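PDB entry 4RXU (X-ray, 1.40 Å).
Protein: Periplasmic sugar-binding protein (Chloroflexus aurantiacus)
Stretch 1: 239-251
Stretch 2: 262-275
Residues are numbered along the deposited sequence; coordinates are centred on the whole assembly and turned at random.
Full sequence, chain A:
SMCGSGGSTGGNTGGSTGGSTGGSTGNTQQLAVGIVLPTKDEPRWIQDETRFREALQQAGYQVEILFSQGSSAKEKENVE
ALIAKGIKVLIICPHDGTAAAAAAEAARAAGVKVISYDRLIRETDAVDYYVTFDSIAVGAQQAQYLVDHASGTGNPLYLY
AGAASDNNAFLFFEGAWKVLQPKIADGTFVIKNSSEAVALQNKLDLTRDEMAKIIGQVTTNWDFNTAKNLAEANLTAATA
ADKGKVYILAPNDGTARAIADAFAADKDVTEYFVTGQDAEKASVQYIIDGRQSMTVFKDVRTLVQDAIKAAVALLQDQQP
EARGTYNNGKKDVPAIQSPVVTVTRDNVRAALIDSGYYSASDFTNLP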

# COMPACT_ATOMS: atom_id res chain seq x y z
N THR A 239 -2.58 -29.58 -0.77
CA THR A 239 -3.37 -30.77 -0.42
C THR A 239 -4.19 -30.49 0.83
O THR A 239 -4.02 -29.44 1.44
CB THR A 239 -2.46 -31.99 -0.17
OG1 THR A 239 -1.69 -31.77 1.03
CG2 THR A 239 -1.53 -32.22 -1.35
N ALA A 240 -5.04 -31.44 1.24
CA ALA A 240 -5.92 -31.20 2.39
C ALA A 240 -5.10 -30.91 3.66
O ALA A 240 -5.47 -30.07 4.49
CB ALA A 240 -6.88 -32.38 2.60
N ALA A 241 -3.95 -31.57 3.77
CA ALA A 241 -3.05 -31.36 4.91
C ALA A 241 -2.48 -29.93 5.01
O ALA A 241 -1.98 -29.52 6.05
CB ALA A 241 -1.90 -32.35 4.85
N ASP A 242 -2.56 -29.21 3.90
CA ASP A 242 -2.09 -27.82 3.82
C ASP A 242 -3.19 -26.80 4.03
O ASP A 242 -2.96 -25.59 3.89
CB ASP A 242 -1.48 -27.59 2.44
CG ASP A 242 -0.36 -28.55 2.14
OD1 ASP A 242 0.46 -28.81 3.04
OD2 ASP A 242 -0.30 -29.07 1.01
N LYS A 243 -4.39 -27.28 4.37
CA LYS A 243 -5.54 -26.42 4.51
C LYS A 243 -6.06 -26.49 5.92
O LYS A 243 -5.28 -26.34 6.87
CB LYS A 243 -6.58 -26.80 3.45
CG LYS A 243 -6.04 -26.48 2.08
CD LYS A 243 -6.85 -27.05 0.96
CE LYS A 243 -6.08 -26.90 -0.33
NZ LYS A 243 -6.92 -27.24 -1.48
N GLY A 244 -7.36 -26.71 6.08
CA GLY A 244 -7.99 -26.60 7.37
C GLY A 244 -8.07 -25.15 7.81
O GLY A 244 -8.69 -24.32 7.18
N LYS A 245 -7.43 -24.86 8.93
CA LYS A 245 -7.43 -23.51 9.46
C LYS A 245 -6.18 -22.79 9.03
O LYS A 245 -5.08 -23.12 9.48
CB LYS A 245 -7.47 -23.57 10.97
CG LYS A 245 -7.60 -22.22 11.63
CD LYS A 245 -8.27 -22.43 12.95
CE LYS A 245 -7.43 -21.82 14.03
NZ LYS A 245 -7.96 -22.30 15.33
N VAL A 246 -6.33 -21.75 8.20
CA VAL A 246 -5.21 -21.21 7.46
C VAL A 246 -5.09 -19.72 7.67
O VAL A 246 -6.02 -19.05 8.07
CB VAL A 246 -5.29 -21.54 5.96
CG1 VAL A 246 -5.52 -23.03 5.74
CG2 VAL A 246 -6.37 -20.72 5.25
N TYR A 247 -3.89 -19.23 7.38
CA TYR A 247 -3.46 -17.86 7.65
C TYR A 247 -2.96 -17.27 6.34
O TYR A 247 -2.11 -17.86 5.67
CB TYR A 247 -2.39 -17.90 8.75
CG TYR A 247 -3.02 -18.38 10.01
CD1 TYR A 247 -3.17 -19.75 10.26
CD2 TYR A 247 -3.54 -17.49 10.92
CE1 TYR A 247 -3.82 -20.20 11.40
CE2 TYR A 247 -4.19 -17.93 12.07
CZ TYR A 247 -4.32 -19.28 12.30
OH TYR A 247 -4.96 -19.72 13.43
N ILE A 248 -3.50 -16.11 5.96
CA ILE A 248 -3.27 -15.53 4.66
C ILE A 248 -2.80 -14.08 4.80
O ILE A 248 -3.50 -13.22 5.34
CB ILE A 248 -4.54 -15.52 3.80
CG1 ILE A 248 -5.13 -16.93 3.67
CG2 ILE A 248 -4.25 -14.88 2.43
CD1 ILE A 248 -6.56 -16.96 3.18
N LEU A 249 -1.57 -13.84 4.35
CA LEU A 249 -0.99 -12.48 4.30
C LEU A 249 -1.39 -11.88 2.96
O LEU A 249 -0.68 -12.06 1.98
CB LEU A 249 0.53 -12.51 4.43
CG LEU A 249 1.15 -11.10 4.43
CD1 LEU A 249 0.90 -10.36 5.74
CD2 LEU A 249 2.63 -11.20 4.14
N ALA A 250 -2.55 -11.24 2.91
CA ALA A 250 -2.98 -10.56 1.66
C ALA A 250 -2.54 -9.10 1.79
O ALA A 250 -2.73 -8.49 2.85
CB ALA A 250 -4.49 -10.66 1.48
N PRO A 251 -1.97 -8.52 0.71
CA PRO A 251 -1.28 -7.24 0.90
C PRO A 251 -2.17 -6.01 0.88
O PRO A 251 -1.81 -5.00 1.45
CB PRO A 251 -0.27 -7.22 -0.26
CG PRO A 251 -0.93 -8.04 -1.33
CD PRO A 251 -1.64 -9.14 -0.58
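Stretch 2 262-275: AFAADKDVTEYFVT

Stretch 1 opens with a 3-10 segment, 240-242, turns a corner at Lys245 and then runs as a strand to Leu249. Stretch 2 begins in the last part of a helix, passes through a type I turn from Asp266 to Val269, and runs on as a strand to Val274. The two strands are parallel neighbours. Their axes approach to 4.7 Å and cross at -25°. In register, Lys245 pairs with Glu271, Val246 with Tyr272, Tyr247 with Phe273 and Ile248 with Val274, with CA-CA distances of 4.6 to 4.9 Å.

The backbone ladder is regular from Val246 on. At its start Gly244 N donates to Asp268 O at 2.8 Å, and Gly244 O accepts from both Thr270 N, at 2.9 Å, and Glu271 N, at 3.3 Å. Val246 N donates to Glu271 O at 2.9 Å, and Phe273 N to Val246 O at 3.0 Å. Ile248 N donates to Phe273 O at 2.8 Å, and Thr275 N to Ile248 O at 3.3 Å. Beyond the strands, Thr275 OG1 donates to Ala250 O at 2.7 Å. Gly244 has a positive phi of 72°, which favours glycine.

Side chains alternate between the two faces. On one face, Val246 and Ile248 meet Tyr272, Val274 and the helix residue Phe263, so the helix packs on the same face as Tyr272 and Val274. Ile248 CD1 sits over the face of the Phe263 ring, 3.6 Å from its centroid. Val246 CG2 lies 3.7 Å from Phe263 CD2.

The other face carries Lys245, Tyr247, Glu271 and Phe273. The Tyr247 and Phe273 rings are nearly parallel, at 7°, but slid apart so that they barely overlap; Tyr247 CE2 reaches Phe273 CD1 at 3.4 Å.

At the turn, the extended Lys243 side chain forms a salt bridge, Lys243 NZ to Asp266 OD2, at 2.7 Å. A water links Lys243 NZ to Asp268 OD2.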

# COMPACT_ATOMS: atom_id res chain seq x y z
N ALA A 262 -11.40 -17.17 -3.17
CA ALA A 262 -10.87 -18.50 -3.52
C ALA A 262 -10.85 -19.46 -2.34
O ALA A 262 -11.26 -20.63 -2.45
CB ALA A 262 -9.46 -18.35 -4.10
N PHE A 263 -10.33 -18.98 -1.20
CA PHE A 263 -10.23 -19.80 0.01
C PHE A 263 -11.60 -20.17 0.59
O PHE A 263 -11.78 -21.30 1.06
CB PHE A 263 -9.37 -19.09 1.06
CG PHE A 263 -7.88 -19.30 0.86
CD1 PHE A 263 -7.19 -18.66 -0.15
CD2 PHE A 263 -7.18 -20.19 1.67
CE1 PHE A 263 -5.82 -18.85 -0.31
CE2 PHE A 263 -5.82 -20.38 1.52
CZ PHE A 263 -5.14 -19.71 0.51
N ALA A 264 -12.56 -19.26 0.50
CA ALA A 264 -13.92 -19.51 1.00
C ALA A 264 -14.58 -20.66 0.24
O ALA A 264 -15.39 -21.39 0.79
CB ALA A 264 -14.78 -18.27 0.87
N ALA A 265 -14.22 -20.79 -1.03
CA ALA A 265 -14.77 -21.83 -1.92
C ALA A 265 -14.16 -23.23 -1.79
O ALA A 265 -14.64 -24.17 -2.41
CB ALA A 265 -14.69 -21.38 -3.37
N ASP A 266 -13.09 -23.36 -1.01
CA ASP A 266 -12.36 -24.61 -0.92
C ASP A 266 -12.92 -25.31 0.30
O ASP A 266 -12.73 -24.85 1.42
CB ASP A 266 -10.87 -24.32 -0.79
CG ASP A 266 -10.01 -25.57 -0.77
OD1 ASP A 266 -10.30 -26.50 0.01
OD2 ASP A 266 -9.02 -25.62 -1.53
N LYS A 267 -13.62 -26.42 0.07
CA LYS A 267 -14.27 -27.14 1.18
C LYS A 267 -13.30 -27.63 2.27
O LYS A 267 -13.71 -27.85 3.41
CB LYS A 267 -15.11 -28.30 0.64
CG LYS A 267 -14.29 -29.43 0.04
CD LYS A 267 -15.15 -30.53 -0.56
CE LYS A 267 -14.27 -31.61 -1.15
NZ LYS A 267 -15.05 -32.78 -1.61
N ASP A 268 -12.03 -27.79 1.92
CA ASP A 268 -11.01 -28.30 2.87
C ASP A 268 -10.42 -27.19 3.71
O ASP A 268 -9.67 -27.44 4.65
CB ASP A 268 -9.89 -29.06 2.15
CG ASP A 268 -10.38 -30.35 1.49
OD1 ASP A 268 -11.24 -31.02 2.07
OD2 ASP A 268 -9.88 -30.70 0.39
N VAL A 269 -10.74 -25.94 3.36
CA VAL A 269 -10.41 -24.78 4.19
C VAL A 269 -11.57 -24.57 5.15
O VAL A 269 -12.65 -24.10 4.76
CB VAL A 269 -10.14 -23.52 3.35
CG1 VAL A 269 -9.93 -22.30 4.23
CG2 VAL A 269 -8.93 -23.75 2.45
N THR A 270 -11.36 -24.96 6.40
CA THR A 270 -12.42 -24.88 7.40
C THR A 270 -12.52 -23.50 8.04
O THR A 270 -13.57 -23.14 8.56
CB THR A 270 -12.27 -25.94 8.50
OG1 THR A 270 -10.97 -25.81 9.10
CG2 THR A 270 -12.50 -27.35 7.89
N GLU A 271 -11.44 -22.75 8.00
CA GLU A 271 -11.42 -21.39 8.52
C GLU A 271 -10.22 -20.68 7.93
O GLU A 271 -9.19 -21.30 7.76
CB GLU A 271 -11.29 -21.35 10.05
CG GLU A 271 -11.63 -19.97 10.61
CD GLU A 271 -11.53 -19.85 12.12
OE1 GLU A 271 -11.15 -20.83 12.79
OE2 GLU A 271 -11.85 -18.75 12.66
N TYR A 272 -10.35 -19.39 7.64
CA TYR A 272 -9.19 -18.62 7.21
C TYR A 272 -9.18 -17.27 7.91
O TYR A 272 -10.24 -16.69 8.23
CB TYR A 272 -9.12 -18.44 5.69
CG TYR A 272 -10.24 -17.61 5.12
CD1 TYR A 272 -10.18 -16.22 5.09
CD2 TYR A 272 -11.37 -18.23 4.56
CE1 TYR A 272 -11.22 -15.46 4.58
CE2 TYR A 272 -12.42 -17.48 4.03
CZ TYR A 272 -12.35 -16.11 4.05
OH TYR A 272 -13.41 -15.39 3.53
N PHE A 273 -7.96 -16.81 8.16
CA PHE A 273 -7.66 -15.47 8.65
C PHE A 273 -6.95 -14.74 7.52
O PHE A 273 -5.99 -15.27 6.96
CB PHE A 273 -6.79 -15.56 9.89
CG PHE A 273 -7.47 -16.22 11.05
CD1 PHE A 273 -7.43 -17.60 11.22
CD2 PHE A 273 -8.18 -15.46 11.96
CE1 PHE A 273 -8.07 -18.20 12.28
CE2 PHE A 273 -8.82 -16.05 13.02
CZ PHE A 273 -8.77 -17.42 13.18
N VAL A 274 -7.43 -13.57 7.14
CA VAL A 274 -6.86 -12.85 6.00
C VAL A 274 -6.74 -11.36 6.31
O VAL A 274 -7.64 -10.74 6.90
CB VAL A 274 -7.65 -13.04 4.69
CG1 VAL A 274 -9.06 -12.47 4.78
CG2 VAL A 274 -6.87 -12.46 3.52
N THR A 275 -5.62 -10.80 5.87
CA THR A 275 -5.25 -9.42 6.12
C THR A 275 -5.61 -8.55 4.94
O THR A 275 -6.12 -9.03 3.94
CB THR A 275 -3.74 -9.32 6.42
OG1 THR A 275 -2.99 -9.72 5.27
CG2 THR A 275 -3.37 -10.16 7.59
O HOH W 1 -7.37 -30.03 -0.78
O HOH W 2 -10.16 -19.77 15.70